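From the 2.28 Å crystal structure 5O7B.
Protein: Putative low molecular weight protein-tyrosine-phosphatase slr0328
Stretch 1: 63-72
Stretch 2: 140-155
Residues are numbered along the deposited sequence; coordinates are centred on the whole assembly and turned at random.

Stretch 1 63-72: PDRRMTESLK
Stretch 2 (140-155) YGGQAGFEHVIDLLED

Stretch 1 holds a short helix, residues 65-68, with loop or turn on both sides. It packs against a long helix of the same chain that continues past Asp155. The two stretches bury 684 Å² between them, both sides summed. The register is set by three CA-CA pairs: Arg66 to Gln143 at 7.2 Å, Met67 to Phe146 at 6.3 Å, and Lys72 to Ile150 at 7.5 Å. Stretch 1 thus advances along the long helix in the same sense as its sequence.

Pro63 is extended (phi/psi -61/153) and makes no contact with stretch 2. Asp64 (-51/131; chi1 t, chi2 -78°) is the N-cap of the short helix. Its OD1 accepts from Arg66 N at 2.8 Å, a capping bond. The same carboxylate holds the Arg66 side chain: Arg66 NE lies 3.1 Å from Asp64 OD1, a salt bridge, and Arg66 NH2 donates to Asp64 OD2 at 3.3 Å. Asp64 OD1 is also 4.0 Å from Phe146 CZ.

Arg65 (-53/-35, chi1 m) takes no part, and its side chain is modelled only to CG. Arg66 (-71/-37) points its CA-to-CB bond toward the long helix, with chi1 to chi3 m, t, m and chi4 171°. Arg66 CB sits over one face of the Phe146 ring, 4.0 Å from the ring centroid and 18° off the normal, a CH-pi contact. Arg66 CZ comes within 3.6 Å of Phe146 CZ, which lies over one face of the guanidinium. Arg66 NH1 is 2.9 Å from Gly141 O, but the angle is too poor for a hydrogen bond. Phe146 itself has chi1 m and chi2 82°.

Met67 (-74/-35) is buried. Its CA-to-CB bond points sideways, but the t, p, p rotamer brings the end nearer. Met67 CE touches Phe146 CD2 at 3.7 Å and Val149 CG1 at 3.6 Å, while Met67 SD lies 3.9 Å from Ile150 CD1. The sulfur stands at the edge of the Phe146 ring, Met67 SD being 5.4 Å from the ring centroid. Val149 is chi1 t; Ile150 is m, m.

Thr68 (-65/-39, chi1 p) is out of reach; its OG1 donates to Arg65 O at 2.9 Å. Glu69 (-66/111; t, t) leaves helical geometry, and its OE1 approaches Gln143 NE2 to 3.5 Å. Ser70 is fully extended (175/-177, chi1 p). Leu71 (-77/-55; t, t) is poorly ordered.

A cis peptide precedes Lys72, whose CA-to-CB bond points toward the helix. Its side chain is t, m, t, then 144°. Lys72 CG lies 3.6 Å from Glu147 OE1, and Lys72 CD packs 3.3 Å from Ile150 CG2. Lys72 NZ then bridges two carboxylates three residues apart on the helix, a little under one turn. Lys72 NZ donates to Asp151 OD1 at 2.9 Å and to Glu154 OE1 at a very short 2.4 Å, both salt bridges. Asp151 has chi1 m; Glu154 is m, t.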

ATOM      1  N   PRO A  63       9.818   1.090   6.800  1.00 35.96           N
ATOM      2  CA  PRO A  63       9.107   0.003   6.116  1.00 38.25           C
ATOM      3  C   PRO A  63       9.878  -1.301   6.216  1.00 40.91           C
ATOM      4  O   PRO A  63      11.104  -1.313   6.352  1.00 36.42           O
ATOM      5  CB  PRO A  63       9.014   0.485   4.665  1.00 37.56           C
ATOM      6  CG  PRO A  63       9.083   1.962   4.759  1.00 53.69           C
ATOM      7  CD  PRO A  63      10.005   2.256   5.919  1.00 57.15           C
ATOM      8  N   ASP A  64       9.136  -2.404   6.156  1.00 35.24           N
ATOM      9  CA  ASP A  64       9.730  -3.723   6.306  1.00 38.67           C
ATOM     10  C   ASP A  64      10.922  -3.892   5.372  1.00 39.88           C
ATOM     11  O   ASP A  64      10.843  -3.588   4.178  1.00 38.91           O
ATOM     12  CB  ASP A  64       8.683  -4.801   6.035  1.00 39.52           C
ATOM     13  CG  ASP A  64       9.213  -6.194   6.287  1.00 37.20           C
ATOM     14  OD1 ASP A  64       9.950  -6.706   5.429  1.00 34.76           O
ATOM     15  OD2 ASP A  64       8.896  -6.777   7.344  1.00 41.02           O
ATOM     16  N   ARG A  65      12.033  -4.370   5.943  1.00 41.32           N
ATOM     17  CA  ARG A  65      13.293  -4.506   5.220  1.00 41.93           C
ATOM     18  C   ARG A  65      13.140  -5.296   3.932  1.00 40.54           C
ATOM     19  O   ARG A  65      13.826  -5.010   2.944  1.00 37.27           O
ATOM     20  CB  ARG A  65      14.331  -5.179   6.120  1.00 42.82           C
ATOM     21  CG  ARG A  65      14.744  -4.339   7.330  1.00 67.11           C
ATOM     22  N   ARG A  66      12.259  -6.297   3.925  1.00 33.46           N
ATOM     23  CA  ARG A  66      12.053  -7.088   2.720  1.00 33.50           C
ATOM     24  C   ARG A  66      11.336  -6.285   1.646  1.00 34.83           C
ATOM     25  O   ARG A  66      11.637  -6.429   0.458  1.00 30.89           O
ATOM     26  CB  ARG A  66      11.267  -8.356   3.054  1.00 35.27           C
ATOM     27  CG  ARG A  66      11.993  -9.296   3.989  1.00 33.32           C
ATOM     28  CD  ARG A  66      11.069 -10.371   4.516  1.00 33.41           C
ATOM     29  NE  ARG A  66      10.121  -9.835   5.490  1.00 35.87           N
ATOM     30  CZ  ARG A  66       9.086 -10.510   5.979  1.00 29.45           C
ATOM     31  NH1 ARG A  66       8.855 -11.760   5.593  1.00 25.49           N
ATOM     32  NH2 ARG A  66       8.277  -9.930   6.853  1.00 34.29           N
ATOM     33  N   MET A  67      10.381  -5.439   2.042  1.00 31.43           N
ATOM     34  CA  MET A  67       9.612  -4.691   1.052  1.00 37.33           C
ATOM     35  C   MET A  67      10.442  -3.573   0.435  1.00 36.82           C
ATOM     36  O   MET A  67      10.284  -3.263  -0.749  1.00 36.56           O
ATOM     37  CB  MET A  67       8.335  -4.134   1.680  1.00 31.84           C
ATOM     38  CG  MET A  67       7.483  -3.288   0.732  1.00 34.56           C
ATOM     39  SD  MET A  67       6.918  -4.142  -0.768  1.00 33.00           S
ATOM     40  CE  MET A  67       5.425  -4.908  -0.155  1.00 31.93           C
ATOM     41  N   THR A  68      11.330  -2.950   1.216  1.00 35.07           N
ATOM     42  CA  THR A  68      12.238  -1.970   0.626  1.00 37.42           C
ATOM     43  C   THR A  68      13.180  -2.637  -0.367  1.00 36.05           C
ATOM     44  O   THR A  68      13.458  -2.081  -1.435  1.00 39.08           O
ATOM     45  CB  THR A  68      13.035  -1.234   1.708  1.00 41.34           C
ATOM     46  OG1 THR A  68      13.910  -2.154   2.372  1.00 56.01           O
ATOM     47  CG2 THR A  68      12.114  -0.573   2.724  1.00 37.67           C
ATOM     48  N   GLU A  69      13.656  -3.839  -0.044  1.00 40.58           N
ATOM     49  CA  GLU A  69      14.491  -4.625  -0.952  1.00 41.32           C
ATOM     50  C   GLU A  69      13.681  -5.041  -2.173  1.00 44.22           C
ATOM     51  O   GLU A  69      12.771  -5.868  -2.056  1.00 45.57           O
ATOM     52  CB  GLU A  69      15.037  -5.860  -0.234  1.00 37.50           C
ATOM     53  CG  GLU A  69      15.969  -6.728  -1.094  1.00 35.41           C
ATOM     54  CD  GLU A  69      16.198  -8.115  -0.525  1.00 47.86           C
ATOM     55  OE1 GLU A  69      16.622  -9.026  -1.279  1.00 56.31           O
ATOM     56  OE2 GLU A  69      15.950  -8.303   0.685  1.00 64.47           O
ATOM     57  N   SER A  70      14.009  -4.477  -3.341  1.00 36.82           N
ATOM     58  CA  SER A  70      13.491  -4.968  -4.625  1.00 71.24           C
ATOM     59  C   SER A  70      13.923  -4.055  -5.773  1.00 62.55           C
ATOM     60  O   SER A  70      14.675  -3.097  -5.569  1.00 52.45           O
ATOM     61  CB  SER A  70      11.953  -5.118  -4.623  1.00 47.53           C
ATOM     62  OG  SER A  70      11.285  -3.922  -4.940  1.00 45.70           O
ATOM     63  N   LEU A  71      13.466  -4.344  -6.991  1.00 72.16           N
ATOM     64  CA  LEU A  71      13.787  -3.453  -8.098  1.00 63.86           C
ATOM     65  C   LEU A  71      12.909  -2.197  -8.051  1.00 80.05           C
ATOM     66  O   LEU A  71      13.439  -1.079  -8.060  1.00 88.53           O
ATOM     67  CB  LEU A  71      13.703  -4.216  -9.428  1.00 48.42           C
ATOM     68  CG  LEU A  71      14.527  -3.808 -10.647  1.00 77.61           C
ATOM     69  CD1 LEU A  71      14.418  -4.899 -11.702  1.00 81.20           C
ATOM     70  CD2 LEU A  71      14.079  -2.468 -11.216  1.00 78.72           C
ATOM     71  N   LYS A  72      11.576  -2.325  -8.022  1.00 68.93           N
ATOM     72  CA  LYS A  72      10.817  -3.435  -8.568  1.00 52.41           C
ATOM     73  C   LYS A  72      10.380  -2.907  -9.923  1.00 70.69           C
ATOM     74  O   LYS A  72      10.418  -1.692 -10.149  1.00 55.54           O
ATOM     75  CB  LYS A  72       9.626  -3.837  -7.706  1.00 49.54           C
ATOM     76  CG  LYS A  72       8.877  -5.076  -8.212  1.00 47.90           C
ATOM     77  CD  LYS A  72       8.065  -4.785  -9.489  1.00 53.76           C
ATOM     78  CE  LYS A  72       7.220  -5.984  -9.935  1.00 32.99           C
ATOM     79  NZ  LYS A  72       5.937  -5.463 -10.503  1.00 44.48           N
ATOM     80  N   TYR A 140       3.947 -12.510   6.821  1.00 28.09           N
ATOM     81  CA  TYR A 140       4.464 -13.759   7.350  1.00 30.98           C
ATOM     82  C   TYR A 140       4.920 -14.669   6.220  1.00 37.98           C
ATOM     83  O   TYR A 140       4.918 -15.903   6.341  1.00 30.04           O
ATOM     84  CB  TYR A 140       3.400 -14.432   8.193  1.00 32.34           C
ATOM     85  CG  TYR A 140       3.046 -13.617   9.407  1.00 32.01           C
ATOM     86  CD1 TYR A 140       3.765 -13.756  10.583  1.00 30.74           C
ATOM     87  CD2 TYR A 140       2.013 -12.691   9.373  1.00 29.63           C
ATOM     88  CE1 TYR A 140       3.453 -13.016  11.702  1.00 31.48           C
ATOM     89  CE2 TYR A 140       1.694 -11.940  10.494  1.00 33.21           C
ATOM     90  CZ  TYR A 140       2.419 -12.116  11.655  1.00 29.26           C
ATOM     91  OH  TYR A 140       2.126 -11.385  12.778  1.00 33.14           O
ATOM     92  N   GLY A 141       5.341 -14.039   5.118  1.00 41.56           N
ATOM     93  CA  GLY A 141       5.548 -14.743   3.877  1.00 31.08           C
ATOM     94  C   GLY A 141       6.947 -14.575   3.313  1.00 32.36           C
ATOM     95  O   GLY A 141       7.736 -13.746   3.769  1.00 35.15           O
ATOM     96  N   GLY A 142       7.227 -15.387   2.288  1.00 34.11           N
ATOM     97  CA  GLY A 142       8.455 -15.292   1.530  1.00 33.87           C
ATOM     98  C   GLY A 142       8.448 -14.127   0.559  1.00 36.33           C
ATOM     99  O   GLY A 142       7.486 -13.366   0.448  1.00 33.45           O
ATOM    100  N   GLN A 143       9.553 -14.001  -0.177  1.00 34.60           N
ATOM    101  CA  GLN A 143       9.757 -12.815  -1.003  1.00 37.57           C
ATOM    102  C   GLN A 143       8.768 -12.745  -2.161  1.00 36.97           C
ATOM    103  O   GLN A 143       8.419 -11.645  -2.604  1.00 35.11           O
ATOM    104  CB  GLN A 143      11.193 -12.781  -1.520  1.00 44.54           C
ATOM    105  CG  GLN A 143      11.857 -11.422  -1.440  1.00 49.41           C
ATOM    106  CD  GLN A 143      13.370 -11.506  -1.300  1.00 47.90           C
ATOM    107  OE1 GLN A 143      13.896 -11.860  -0.247  1.00 50.76           O
ATOM    108  NE2 GLN A 143      14.074 -11.192  -2.378  1.00 51.00           N
ATOM    109  N   ALA A 144       8.294 -13.896  -2.652  1.00 35.58           N
ATOM    110  CA  ALA A 144       7.377 -13.888  -3.789  1.00 35.14           C
ATOM    111  C   ALA A 144       6.069 -13.179  -3.456  1.00 35.84           C
ATOM    112  O   ALA A 144       5.488 -12.517  -4.322  1.00 33.47           O
ATOM    113  CB  ALA A 144       7.111 -15.315  -4.264  1.00 39.91           C
ATOM    114  N   GLY A 145       5.593 -13.295  -2.212  1.00 33.39           N
ATOM    115  CA  GLY A 145       4.428 -12.526  -1.801  1.00 33.88           C
ATOM    116  C   GLY A 145       4.659 -11.026  -1.839  1.00 31.61           C
ATOM    117  O   GLY A 145       3.719 -10.248  -2.020  1.00 29.76           O
ATOM    118  N   PHE A 146       5.905 -10.595  -1.667  1.00 29.60           N
ATOM    119  CA  PHE A 146       6.190  -9.166  -1.735  1.00 32.18           C
ATOM    120  C   PHE A 146       6.114  -8.658  -3.166  1.00 31.98           C
ATOM    121  O   PHE A 146       5.623  -7.550  -3.412  1.00 29.63           O
ATOM    122  CB  PHE A 146       7.555  -8.876  -1.118  1.00 29.82           C
ATOM    123  CG  PHE A 146       7.543  -8.883   0.385  1.00 34.08           C
ATOM    124  CD1 PHE A 146       7.627 -10.077   1.087  1.00 30.74           C
ATOM    125  CD2 PHE A 146       7.419  -7.698   1.096  1.00 31.81           C
ATOM    126  CE1 PHE A 146       7.602 -10.089   2.473  1.00 30.37           C
ATOM    127  CE2 PHE A 146       7.389  -7.702   2.477  1.00 28.83           C
ATOM    128  CZ  PHE A 146       7.482  -8.899   3.168  1.00 28.00           C
ATOM    129  N   GLU A 147       6.589  -9.456  -4.127  1.00 32.32           N
ATOM    130  CA  GLU A 147       6.487  -9.051  -5.522  1.00 31.12           C
ATOM    131  C   GLU A 147       5.033  -9.028  -5.974  1.00 29.84           C
ATOM    132  O   GLU A 147       4.645  -8.159  -6.764  1.00 26.94           O
ATOM    133  CB  GLU A 147       7.318  -9.977  -6.420  1.00 31.88           C
ATOM    134  CG  GLU A 147       8.720 -10.263  -5.922  1.00 34.36           C
ATOM    135  CD  GLU A 147       9.774  -9.497  -6.667  1.00 34.31           C
ATOM    136  OE1 GLU A 147       9.422  -8.593  -7.437  1.00 34.73           O
ATOM    137  OE2 GLU A 147      10.968  -9.792  -6.486  1.00 41.50           O
ATOM    138  N   HIS A 148       4.208  -9.959  -5.471  1.00 31.01           N
ATOM    139  CA  HIS A 148       2.789  -9.945  -5.825  1.00 27.75           C
ATOM    140  C   HIS A 148       2.117  -8.669  -5.353  1.00 28.41           C
ATOM    141  O   HIS A 148       1.293  -8.099  -6.073  1.00 31.47           O
ATOM    142  CB  HIS A 148       2.051 -11.161  -5.254  1.00 35.54           C
ATOM    143  CG  HIS A 148       0.785 -11.495  -5.996  1.00 44.89           C
ATOM    144  ND1 HIS A 148      -0.460 -11.456  -5.408  1.00 52.04           N
ATOM    145  CD2 HIS A 148       0.574 -11.860  -7.285  1.00 54.26           C
ATOM    146  CE1 HIS A 148      -1.383 -11.790  -6.297  1.00 44.96           C
ATOM    147  NE2 HIS A 148      -0.782 -12.041  -7.445  1.00 50.82           N
ATOM    148  N   VAL A 149       2.440  -8.216  -4.139  1.00 29.93           N
ATOM    149  CA  VAL A 149       1.929  -6.928  -3.669  1.00 30.90           C
ATOM    150  C   VAL A 149       2.254  -5.837  -4.681  1.00 27.26           C
ATOM    151  O   VAL A 149       1.386  -5.050  -5.075  1.00 30.06           O
ATOM    152  CB  VAL A 149       2.497  -6.598  -2.276  1.00 29.50           C
ATOM    153  CG1 VAL A 149       2.246  -5.144  -1.928  1.00 24.80           C
ATOM    154  CG2 VAL A 149       1.895  -7.516  -1.216  1.00 28.87           C
ATOM    155  N   ILE A 150       3.502  -5.802  -5.148  1.00 28.38           N
ATOM    156  CA  ILE A 150       3.900  -4.784  -6.117  1.00 29.95           C
ATOM    157  C   ILE A 150       3.144  -4.960  -7.429  1.00 30.14           C
ATOM    158  O   ILE A 150       2.685  -3.981  -8.031  1.00 27.21           O
ATOM    159  CB  ILE A 150       5.425  -4.814  -6.326  1.00 32.63           C
ATOM    160  CG1 ILE A 150       6.146  -4.662  -4.981  1.00 30.16           C
ATOM    161  CG2 ILE A 150       5.859  -3.750  -7.332  1.00 30.75           C
ATOM    162  CD1 ILE A 150       6.286  -3.218  -4.513  1.00 30.18           C
ATOM    163  N   ASP A 151       3.000  -6.207  -7.887  1.00 32.97           N
ATOM    164  CA  ASP A 151       2.238  -6.493  -9.101  1.00 30.78           C
ATOM    165  C   ASP A 151       0.824  -5.934  -9.024  1.00 31.92           C
ATOM    166  O   ASP A 151       0.308  -5.378 -10.004  1.00 29.76           O
ATOM    167  CB  ASP A 151       2.177  -8.001  -9.336  1.00 33.13           C
ATOM    168  CG  ASP A 151       3.535  -8.619  -9.549  1.00 30.58           C
ATOM    169  OD1 ASP A 151       4.480  -7.875  -9.872  1.00 34.77           O
ATOM    170  OD2 ASP A 151       3.651  -9.853  -9.390  1.00 34.15           O
ATOM    171  N   LEU A 152       0.171  -6.097  -7.869  1.00 32.34           N
ATOM    172  CA  LEU A 152      -1.203  -5.634  -7.720  1.00 37.96           C
ATOM    173  C   LEU A 152      -1.272  -4.116  -7.679  1.00 32.56           C
ATOM    174  O   LEU A 152      -2.228  -3.529  -8.203  1.00 30.83           O
ATOM    175  CB  LEU A 152      -1.839  -6.247  -6.461  1.00 32.48           C
ATOM    176  CG  LEU A 152      -1.778  -7.782  -6.410  1.00 36.42           C
ATOM    177  CD1 LEU A 152      -2.319  -8.390  -5.125  1.00 38.34           C
ATOM    178  CD2 LEU A 152      -2.516  -8.359  -7.586  1.00 50.26           C
ATOM    179  N   LEU A 153      -0.265  -3.468  -7.081  1.00 25.11           N
ATOM    180  CA  LEU A 153      -0.270  -2.017  -6.970  1.00 29.07           C
ATOM    181  C   LEU A 153       0.097  -1.338  -8.281  1.00 27.24           C
ATOM    182  O   LEU A 153      -0.403  -0.248  -8.564  1.00 28.22           O
ATOM    183  CB  LEU A 153       0.675  -1.567  -5.855  1.00 24.23           C
ATOM    184  CG  LEU A 153       0.203  -1.929  -4.445  1.00 28.70           C
ATOM    185  CD1 LEU A 153       1.287  -1.674  -3.419  1.00 32.58           C
ATOM    186  CD2 LEU A 153      -1.069  -1.176  -4.076  1.00 27.88           C
ATOM    187  N   GLU A 154       0.955  -1.954  -9.091  1.00 28.26           N
ATOM    188  CA  GLU A 154       1.215  -1.400 -10.413  1.00 28.49           C
ATOM    189  C   GLU A 154      -0.027  -1.483 -11.301  1.00 28.09           C
ATOM    190  O   GLU A 154      -0.265  -0.583 -12.113  1.00 29.83           O
ATOM    191  CB  GLU A 154       2.421  -2.102 -11.050  1.00 29.10           C
ATOM    192  CG  GLU A 154       3.756  -1.682 -10.419  1.00 29.59           C
ATOM    193  CD  GLU A 154       4.985  -2.340 -11.043  1.00 33.03           C
ATOM    194  OE1 GLU A 154       4.912  -3.515 -11.462  1.00 25.62           O
ATOM    195  OE2 GLU A 154       6.042  -1.672 -11.097  1.00 32.06           O
ATOM    196  N   ASP A 155      -0.844  -2.526 -11.138  1.00 28.31           N
ATOM    197  CA  ASP A 155      -2.135  -2.593 -11.824  1.00 28.65           C
ATOM    198  C   ASP A 155      -3.095  -1.531 -11.285  1.00 31.60           C
ATOM    199  O   ASP A 155      -3.614  -0.700 -12.044  1.00 28.51           O
ATOM    200  CB  ASP A 155      -2.721  -4.006 -11.668  1.00 30.22           C
ATOM    201  CG  ASP A 155      -4.100  -4.172 -12.316  1.00 33.34           C
ATOM    202  OD1 ASP A 155      -4.540  -3.293 -13.085  1.00 30.58           O
ATOM    203  OD2 ASP A 155      -4.755  -5.203 -12.043  1.00 29.30           O
TER